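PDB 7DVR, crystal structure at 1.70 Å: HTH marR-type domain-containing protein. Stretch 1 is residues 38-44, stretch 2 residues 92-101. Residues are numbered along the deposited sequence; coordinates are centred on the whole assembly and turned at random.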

# COMPACT_ATOMS: atom_id res chain seq x y z
N LEU A 38 0.56 11.24 -21.56
CA LEU A 38 0.07 11.92 -22.79
C LEU A 38 1.17 12.84 -23.35
O LEU A 38 1.29 12.98 -24.53
CB LEU A 38 -1.19 12.74 -22.47
CG LEU A 38 -2.47 11.93 -22.20
CD1 LEU A 38 -3.73 12.80 -22.16
CD2 LEU A 38 -2.66 10.79 -23.19
N VAL A 39 2.01 13.47 -22.54
CA VAL A 39 3.03 14.43 -23.03
C VAL A 39 4.07 13.63 -23.75
O VAL A 39 4.49 14.00 -24.83
CB VAL A 39 3.69 15.17 -21.83
CG1 VAL A 39 5.08 15.73 -22.14
CG2 VAL A 39 2.75 16.22 -21.29
N MET A 40 4.44 12.51 -23.16
CA MET A 40 5.48 11.68 -23.79
C MET A 40 4.91 11.05 -25.08
O MET A 40 5.68 10.79 -26.04
CB MET A 40 5.90 10.59 -22.83
CG MET A 40 6.51 11.08 -21.57
SD MET A 40 7.80 12.30 -21.94
CE MET A 40 9.04 11.28 -22.73
N HIS A 41 3.60 10.76 -25.11
CA HIS A 41 2.95 10.24 -26.34
C HIS A 41 3.02 11.30 -27.45
O HIS A 41 3.58 10.99 -28.55
CB HIS A 41 1.54 9.77 -26.10
CG HIS A 41 1.06 8.88 -27.22
ND1 HIS A 41 1.23 7.49 -27.18
CD2 HIS A 41 0.45 9.14 -28.40
CE1 HIS A 41 0.74 6.94 -28.29
NE2 HIS A 41 0.24 7.93 -29.06
N LEU A 42 2.52 12.50 -27.18
CA LEU A 42 2.66 13.64 -28.10
C LEU A 42 4.10 13.79 -28.56
O LEU A 42 4.36 13.92 -29.77
CB LEU A 42 2.12 14.93 -27.46
CG LEU A 42 0.61 14.96 -27.23
CD1 LEU A 42 0.11 16.11 -26.38
CD2 LEU A 42 -0.13 14.96 -28.59
N TYR A 43 5.05 13.79 -27.62
CA TYR A 43 6.45 14.16 -27.94
C TYR A 43 7.04 13.11 -28.87
O TYR A 43 7.81 13.45 -29.79
CB TYR A 43 7.30 14.24 -26.69
CG TYR A 43 8.67 14.86 -26.93
CD1 TYR A 43 8.81 16.19 -27.30
CD2 TYR A 43 9.81 14.09 -26.84
CE1 TYR A 43 10.06 16.76 -27.53
CE2 TYR A 43 11.08 14.65 -27.04
CZ TYR A 43 11.21 15.98 -27.40
OH TYR A 43 12.46 16.47 -27.63
N LYS A 44 6.64 11.85 -28.66
CA LYS A 44 7.33 10.72 -29.33
C LYS A 44 6.66 10.39 -30.66
O LYS A 44 7.23 9.61 -31.43
CB LYS A 44 7.48 9.53 -28.39
CG LYS A 44 8.55 9.73 -27.31
CD LYS A 44 9.02 8.44 -26.68
CE LYS A 44 8.20 7.98 -25.48
NZ LYS A 44 9.05 7.44 -24.39
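Stretch 2, residues 92-101: YLYLTHLGKQ

Stretch 2 enters as the last part of a β-strand, Tyr92 to Leu95, turns at Thr96 and leaves as a helix that starts at His97 and continues beyond Gln101. The strand runs nearly at right angles to the helix of stretch 1, with a crossing angle of -81° and a closest approach of the two axes of 8.5 Å. At the end of the strand, the CA atoms of Leu42 and Leu95 lie 6.5 Å apart. After the turn, the new helix also comes near stretch 1: the CA atoms of Val39 and Gly99 are 6.9 Å apart, and those of Tyr43 and Lys100 6.7 Å.

The contact is held by apolar packing, and no hydrogen bond crosses between the stretches. Leu95, which loses the largest area here, points toward the helix and adopts a t,p rotamer (chi1 -153°, chi2 60°) that places its two methyl groups among three helical residues. Leu95 CD1 lies 3.9 Å from Val39 CG1 and 4.1 Å from Leu42 CB; Leu95 CD2 lies 3.9 Å from Leu42 CB and 3.7 Å from Tyr43 CB, near the edge of the tyrosine ring. Two residues earlier in the strand, Leu93 also points toward the helix, and its CB is 4.4 Å from Leu42 CD1; Tyr94, between them, points away, as expected from the alternation of a strand.

Other contacts involve backbone oxygens. Leu42 CD2 approaches Leu93 O at 3.7 Å, and Val39 CG1 lies 3.8 Å from Gly99 O. Tyr43 extends from the helix so that its CE1 comes within 4.2 Å of Lys100 O; as a side-chain contact, Tyr43 CE1 also lies 4.3 Å from Lys100 CB, whereas the end of the lysine leads away.

Within stretch 2, Thr96 caps the start of the helix: Gly99 N donates to Thr96 OG1 at 3.0 Å. Lys100 N also donates to Thr96 O, at 2.8 Å, beginning the regular helical pattern.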

# COMPACT_ATOMS: atom_id res chain seq x y z
N TYR A 92 -8.24 18.81 -31.02
CA TYR A 92 -6.90 18.23 -31.07
C TYR A 92 -5.97 18.95 -30.04
O TYR A 92 -6.23 20.10 -29.67
CB TYR A 92 -6.31 18.42 -32.45
CG TYR A 92 -6.75 17.42 -33.52
CD1 TYR A 92 -6.49 16.05 -33.41
CD2 TYR A 92 -7.45 17.89 -34.59
CE1 TYR A 92 -6.95 15.14 -34.35
CE2 TYR A 92 -7.97 16.98 -35.51
CZ TYR A 92 -7.66 15.63 -35.43
OH TYR A 92 -8.11 14.87 -36.49
N LEU A 93 -5.01 18.19 -29.53
CA LEU A 93 -4.02 18.54 -28.51
C LEU A 93 -2.63 18.71 -29.14
O LEU A 93 -2.15 17.75 -29.82
CB LEU A 93 -3.96 17.47 -27.40
CG LEU A 93 -5.32 16.92 -26.94
CD1 LEU A 93 -5.26 16.08 -25.73
CD2 LEU A 93 -6.20 18.07 -26.59
N TYR A 94 -1.90 19.77 -28.74
CA TYR A 94 -0.54 20.02 -29.27
C TYR A 94 0.34 20.47 -28.14
O TYR A 94 -0.10 21.24 -27.30
CB TYR A 94 -0.47 21.11 -30.32
CG TYR A 94 -1.44 20.87 -31.46
CD1 TYR A 94 -1.15 20.01 -32.52
CD2 TYR A 94 -2.71 21.39 -31.38
CE1 TYR A 94 -2.08 19.74 -33.52
CE2 TYR A 94 -3.64 21.17 -32.44
CZ TYR A 94 -3.32 20.34 -33.50
OH TYR A 94 -4.22 20.16 -34.52
N LEU A 95 1.47 19.85 -28.10
CA LEU A 95 2.48 20.09 -27.07
C LEU A 95 3.03 21.50 -27.36
O LEU A 95 3.35 21.90 -28.50
CB LEU A 95 3.46 18.92 -27.26
CG LEU A 95 4.31 18.39 -26.13
CD1 LEU A 95 3.49 17.86 -24.95
CD2 LEU A 95 5.20 17.29 -26.74
N THR A 96 3.14 22.28 -26.30
CA THR A 96 3.79 23.62 -26.35
C THR A 96 5.31 23.55 -26.13
O THR A 96 5.85 22.47 -25.91
CB THR A 96 3.18 24.50 -25.26
OG1 THR A 96 3.50 23.92 -23.97
CG2 THR A 96 1.72 24.67 -25.51
N HIS A 97 6.02 24.68 -26.36
CA HIS A 97 7.47 24.77 -26.11
C HIS A 97 7.73 24.25 -24.71
O HIS A 97 8.62 23.42 -24.54
CB HIS A 97 7.92 26.24 -26.19
CG HIS A 97 9.33 26.44 -25.81
ND1 HIS A 97 10.36 25.92 -26.54
CD2 HIS A 97 9.87 27.12 -24.77
CE1 HIS A 97 11.52 26.35 -26.05
NE2 HIS A 97 11.25 27.10 -24.90
N LEU A 98 6.87 24.64 -23.79
CA LEU A 98 7.01 24.28 -22.35
C LEU A 98 6.69 22.80 -22.17
O LEU A 98 7.39 22.13 -21.42
CB LEU A 98 6.01 25.05 -21.48
CG LEU A 98 6.11 24.66 -20.00
CD1 LEU A 98 7.52 24.95 -19.47
CD2 LEU A 98 5.06 25.36 -19.16
N GLY A 99 5.75 22.28 -22.95
CA GLY A 99 5.33 20.91 -22.74
C GLY A 99 6.49 20.11 -23.27
O GLY A 99 6.72 19.04 -22.81
N LYS A 100 7.20 20.61 -24.26
CA LYS A 100 8.31 19.86 -24.88
C LYS A 100 9.57 19.81 -23.94
O LYS A 100 10.29 18.76 -23.79
CB LYS A 100 8.65 20.58 -26.17
CG LYS A 100 7.70 20.39 -27.32
CD LYS A 100 8.03 21.23 -28.51
CE LYS A 100 7.00 21.02 -29.60
NZ LYS A 100 7.36 21.54 -30.93
N GLN A 101 9.94 20.95 -23.40
CA GLN A 101 10.91 21.02 -22.27
C GLN A 101 10.55 20.02 -21.15
O GLN A 101 11.45 19.18 -20.72
CB GLN A 101 10.90 22.45 -21.72
CG GLN A 101 11.22 23.50 -22.77
CD GLN A 101 12.24 24.51 -22.31
OE1 GLN A 101 12.17 24.97 -21.17
NE2 GLN A 101 13.17 24.85 -23.20